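Local coordinates for cruciferin (Brassica napus, PDB 3KGL), which probably serves as a seed storage protein, an 11S globulin of the cupin superfamily laid down as a nutrient reservoir, at residues L15-H19 against E29-H33; A285-D289 against D314-L318. The contacts are given in a common frame with arbitrary orientation. Numbering follows the deposited sequence.

Contact 1. Residues L15-H19 against E29-H33; sequences LEPSH and EVWDH
Ahead of edge strand 19-23 the chain packs on an indole before it pairs: residues 15-19 lie against 29-33, with the directions of 15-19 and 29-32 being 111° apart. Extended Leu15 points its CB toward Trp31, whose CD1 lies 3.9 Å from Leu15 CB. At Glu16 the backbone passes over one face of the indole, and its CA-to-CB bond points away. Pro17 (phi -55°, psi 153°) has the nearest CA pair, Pro17 CA lying 4.3 Å from Trp31 CA; Pro17 CD sits 3.9 Å from the centroid of the six-membered Trp31 ring, a CH-pi contact. Trp31 also meets Phe45 edge-to-face. Ser18 (psi -8°) then breaks the extended run: Ser18 N donates to Val30 O at 3.0 Å, while His19 N reaches the same Val30 O weakly at 3.3 Å. His19 returns to beta conformation and pairs antiparallel with Val30, Val30 N to His19 O being 3.1 Å. Two residues facing one make a classic beta bulge, here at the open end of hairpin 19-23/26-30 on the N-terminal cupin sheet's edge.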
loop_
_atom_site.group_PDB
_atom_site.type_symbol
_atom_site.label_atom_id
_atom_site.label_comp_id
_atom_site.label_asym_id
_atom_site.label_seq_id
_atom_site.Cartn_x
_atom_site.Cartn_y
_atom_site.Cartn_z
ATOM N N LEU A 15 4.180 27.538 3.606
ATOM C CA LEU A 15 3.798 27.150 4.962
ATOM C C LEU A 15 4.937 27.253 5.970
ATOM O O LEU A 15 6.118 27.144 5.621
ATOM C CB LEU A 15 3.273 25.713 4.969
ATOM C CG LEU A 15 1.985 25.381 4.217
ATOM C CD1 LEU A 15 1.896 23.883 3.955
ATOM C CD2 LEU A 15 0.793 25.867 5.005
ATOM N N GLU A 16 4.573 27.439 7.233
ATOM C CA GLU A 16 5.546 27.433 8.304
ATOM C C GLU A 16 5.019 26.612 9.481
ATOM O O GLU A 16 3.866 26.185 9.477
ATOM C CB GLU A 16 5.842 28.864 8.734
ATOM C CG GLU A 16 6.282 29.772 7.609
ATOM C CD GLU A 16 6.414 31.229 8.035
ATOM O OE1 GLU A 16 6.065 31.554 9.197
ATOM O OE2 GLU A 16 6.867 32.047 7.200
ATOM N N PRO A 17 5.863 26.377 10.498
ATOM C CA PRO A 17 5.445 25.518 11.607
ATOM C C PRO A 17 4.154 25.978 12.269
ATOM O O PRO A 17 3.859 27.157 12.212
ATOM C CB PRO A 17 6.630 25.610 12.564
ATOM C CG PRO A 17 7.771 25.764 11.680
ATOM C CD PRO A 17 7.297 26.685 10.585
ATOM N N SER A 18 3.405 25.059 12.874
ATOM C CA SER A 18 2.113 25.394 13.472
ATOM C C SER A 18 2.063 25.132 14.958
ATOM O O SER A 18 1.077 25.477 15.606
ATOM C CB SER A 18 0.959 24.650 12.792
ATOM O OG SER A 18 0.765 25.141 11.472
ATOM N N HIS A 19 3.108 24.502 15.489
ATOM C CA HIS A 19 3.222 24.253 16.925
ATOM C C HIS A 19 4.704 24.257 17.225
ATOM O O HIS A 19 5.500 23.834 16.381
ATOM C CB HIS A 19 2.660 22.878 17.338
ATOM C CG HIS A 19 1.417 22.454 16.609
ATOM N ND1 HIS A 19 0.157 22.563 17.163
ATOM C CD2 HIS A 19 1.247 21.879 15.390
ATOM C CE1 HIS A 19 -0.737 22.096 16.304
ATOM N NE2 HIS A 19 -0.102 21.676 15.222
ATOM N N GLU A 29 10.062 22.413 15.773
ATOM C CA GLU A 29 8.998 23.127 15.098
ATOM C C GLU A 29 8.301 22.219 14.119
ATOM O O GLU A 29 8.899 21.746 13.158
ATOM C CB GLU A 29 9.563 24.359 14.400
ATOM C CG GLU A 29 10.236 25.295 15.389
ATOM C CD GLU A 29 10.678 26.581 14.768
ATOM O OE1 GLU A 29 11.370 26.540 13.728
ATOM O OE2 GLU A 29 10.338 27.638 15.333
ATOM N N VAL A 30 7.028 21.968 14.371
ATOM C CA VAL A 30 6.330 20.944 13.622
ATOM C C VAL A 30 5.176 21.511 12.802
ATOM O O VAL A 30 4.360 22.287 13.315
ATOM C CB VAL A 30 5.879 19.794 14.560
ATOM C CG1 VAL A 30 5.658 20.316 15.953
ATOM C CG2 VAL A 30 4.640 19.100 14.030
ATOM N N TRP A 31 5.144 21.114 11.524
ATOM C CA TRP A 31 4.140 21.532 10.543
ATOM C C TRP A 31 2.822 20.811 10.734
ATOM O O TRP A 31 2.772 19.719 11.289
ATOM C CB TRP A 31 4.637 21.271 9.130
ATOM C CG TRP A 31 5.310 22.446 8.495
ATOM C CD1 TRP A 31 4.738 23.354 7.668
ATOM C CD2 TRP A 31 6.684 22.837 8.624
ATOM N NE1 TRP A 31 5.658 24.289 7.273
ATOM C CE2 TRP A 31 6.860 23.997 7.848
ATOM C CE3 TRP A 31 7.776 22.326 9.323
ATOM C CZ2 TRP A 31 8.075 24.649 7.749
ATOM C CZ3 TRP A 31 8.987 22.980 9.225
ATOM C CH2 TRP A 31 9.128 24.125 8.442
ATOM N N ASP A 32 1.748 21.421 10.249
ATOM C CA ASP A 32 0.431 20.826 10.388
ATOM C C ASP A 32 0.058 19.901 9.218
ATOM O O ASP A 32 -0.087 20.341 8.070
ATOM C CB ASP A 32 -0.618 21.914 10.535
ATOM C CG ASP A 32 -1.950 21.364 10.961
ATOM O OD1 ASP A 32 -1.991 20.203 11.427
ATOM O OD2 ASP A 32 -2.952 22.088 10.839
ATOM N N HIS A 33 -0.122 18.619 9.513
ATOM C CA HIS A 33 -0.451 17.663 8.467
ATOM C C HIS A 33 -1.948 17.632 8.184
ATOM O O HIS A 33 -2.377 16.991 7.227
ATOM C CB HIS A 33 0.062 16.272 8.839
ATOM C CG HIS A 33 -0.233 15.885 10.251
ATOM N ND1 HIS A 33 0.542 16.303 11.313
ATOM C CD2 HIS A 33 -1.226 15.129 10.779
ATOM C CE1 HIS A 33 0.039 15.815 12.435
ATOM N NE2 HIS A 33 -1.034 15.101 12.141
#

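Contact 2. Residues A285-D289 against D314-L318; sequences ARCTD and DLPIL
This is a side-chain contact between two cupin domains: residues 285-289 run into and form the start of a short, weakly bonded strand at the edge of the N-terminal domain's sheet, and residues 314-318 form the turn between strand 305-310 and helix 318-321 of the C-terminal domain. The backbones stay apart, the closest CA pair being Arg286 and Leu315 at 6.5 Å. Residues 285-286 are extended, Cys287 kinks (psi -11°), and Thr288 and Asp289 return to beta conformation, with Cys287 and Asp289 bonded through their backbones to Ala156 and Thr154. Leu315 to Leu318 make a type I beta turn, closed by Leu318 N to Leu315 O at 2.6 Å. Leu315, an m,t rotamer, sends its end across: its CD2 lies 3.7 Å from Arg286 O and 4.0 Å from Asp289 OD2, its CD1 3.6 Å from Cys287 O. Ile317 points toward the other segment and puts CG2 3.3 Å from Arg286 O, 3.8 Å from Cys287 SG and 4.3 Å from Ala285 CB. Arg286, chi1 to chi3 all t, forms a salt bridge of 2.7 Å between its NH1 and Asp289 OD2. The charges of Arg286 and Asp289 are thus matched within their own segment, and the turn supplies methyl groups set against carbonyl oxygens, a carboxylate oxygen, a sulfur and a methyl, so the fit rests on shape rather than on polar pairing between the segments.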
loop_
_atom_site.group_PDB
_atom_site.type_symbol
_atom_site.label_atom_id
_atom_site.label_comp_id
_atom_site.label_asym_id
_atom_site.label_seq_id
_atom_site.Cartn_x
_atom_site.Cartn_y
_atom_site.Cartn_z
ATOM N N ALA A 285 24.581 -0.854 5.087
ATOM C CA ALA A 285 24.434 -0.074 3.867
ATOM C C ALA A 285 24.774 1.380 4.164
ATOM O O ALA A 285 24.919 1.764 5.326
ATOM C CB ALA A 285 23.017 -0.185 3.327
ATOM N N ARG A 286 24.905 2.181 3.110
ATOM C CA ARG A 286 25.132 3.617 3.246
ATOM C C ARG A 286 23.784 4.332 3.402
ATOM O O ARG A 286 22.892 4.175 2.564
ATOM C CB ARG A 286 25.890 4.153 2.026
ATOM C CG ARG A 286 26.644 5.455 2.258
ATOM C CD ARG A 286 27.013 6.126 0.941
ATOM N NE ARG A 286 27.850 7.311 1.142
ATOM C CZ ARG A 286 27.872 8.363 0.324
ATOM N NH1 ARG A 286 27.091 8.386 -0.751
ATOM N NH2 ARG A 286 28.669 9.399 0.583
ATOM N N CYS A 287 23.636 5.101 4.481
ATOM C CA CYS A 287 22.372 5.771 4.783
ATOM C C CYS A 287 22.469 7.308 4.799
ATOM O O CYS A 287 21.448 7.987 4.826
ATOM C CB CYS A 287 21.772 5.240 6.095
ATOM S SG CYS A 287 20.760 3.710 5.949
ATOM N N THR A 288 23.689 7.850 4.775
ATOM C CA THR A 288 23.906 9.304 4.697
ATOM C C THR A 288 24.538 9.690 3.354
ATOM O O THR A 288 25.159 8.857 2.694
ATOM C CB THR A 288 24.840 9.816 5.825
ATOM O OG1 THR A 288 24.631 9.062 7.025
ATOM C CG2 THR A 288 24.581 11.277 6.106
ATOM N N ASP A 289 24.396 10.952 2.958
ATOM C CA ASP A 289 24.956 11.425 1.690
ATOM C C ASP A 289 24.874 12.949 1.613
ATOM O O ASP A 289 23.981 13.547 2.202
ATOM C CB ASP A 289 24.212 10.790 0.509
ATOM C CG ASP A 289 25.067 10.722 -0.753
ATOM O OD1 ASP A 289 25.924 11.610 -0.953
ATOM O OD2 ASP A 289 24.885 9.778 -1.549
ATOM N N ASP A 314 21.229 5.593 -5.734
ATOM C CA ASP A 314 22.319 6.204 -5.001
ATOM C C ASP A 314 22.324 5.588 -3.607
ATOM O O ASP A 314 23.332 5.056 -3.163
ATOM C CB ASP A 314 22.143 7.737 -4.928
ATOM C CG ASP A 314 21.657 8.358 -6.255
ATOM O OD1 ASP A 314 20.708 7.828 -6.875
ATOM O OD2 ASP A 314 22.208 9.400 -6.675
ATOM N N LEU A 315 21.181 5.647 -2.930
ATOM C CA LEU A 315 21.022 5.009 -1.628
ATOM C C LEU A 315 19.993 3.885 -1.696
ATOM O O LEU A 315 18.817 4.092 -1.427
ATOM C CB LEU A 315 20.609 6.031 -0.573
ATOM C CG LEU A 315 21.666 7.058 -0.184
ATOM C CD1 LEU A 315 21.411 7.507 1.246
ATOM C CD2 LEU A 315 23.067 6.476 -0.319
ATOM N N PRO A 316 20.443 2.688 -2.076
ATOM C CA PRO A 316 19.652 1.462 -2.203
ATOM C C PRO A 316 18.636 1.232 -1.088
ATOM O O PRO A 316 17.598 0.626 -1.342
ATOM C CB PRO A 316 20.728 0.388 -2.180
ATOM C CG PRO A 316 21.832 1.023 -2.945
ATOM C CD PRO A 316 21.822 2.480 -2.545
ATOM N N ILE A 317 18.928 1.704 0.119
ATOM C CA ILE A 317 17.983 1.596 1.228
ATOM C C ILE A 317 16.703 2.409 0.964
ATOM O O ILE A 317 15.651 2.133 1.540
ATOM C CB ILE A 317 18.660 1.970 2.578
ATOM C CG1 ILE A 317 17.761 2.861 3.435
ATOM C CG2 ILE A 317 20.001 2.651 2.336
ATOM C CD1 ILE A 317 16.973 2.108 4.482
ATOM N N LEU A 318 16.789 3.381 0.060
ATOM C CA LEU A 318 15.638 4.210 -0.300
ATOM C C LEU A 318 14.502 3.451 -0.983
ATOM O O LEU A 318 13.343 3.845 -0.866
ATOM C CB LEU A 318 16.068 5.378 -1.181
ATOM C CG LEU A 318 16.741 6.479 -0.378
ATOM C CD1 LEU A 318 17.273 7.594 -1.267
ATOM C CD2 LEU A 318 15.761 6.995 0.648
#

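Both contacts reach the same antiparallel sheet of the N-terminal cupin domain, and they do so at its two ends: strands 19-23 and 26-30 at one, strand 288-290 at the other. Their centres are 28 Å apart, on opposite sides of the chain's centre, and with nearest atoms about 19 Å apart they do not touch. Along the sequence they come in series, contact 1 closing well before contact 2 opens. Contact 1 pairs two neighbouring parts of the first domain, though Leu15 also bonds through its backbone to Leu377 of the second; contact 2 joins the domains directly. Within this chain the sheet's outermost strands are 19-23 and 288-290, and the later one leads into the C-terminal cupin domain.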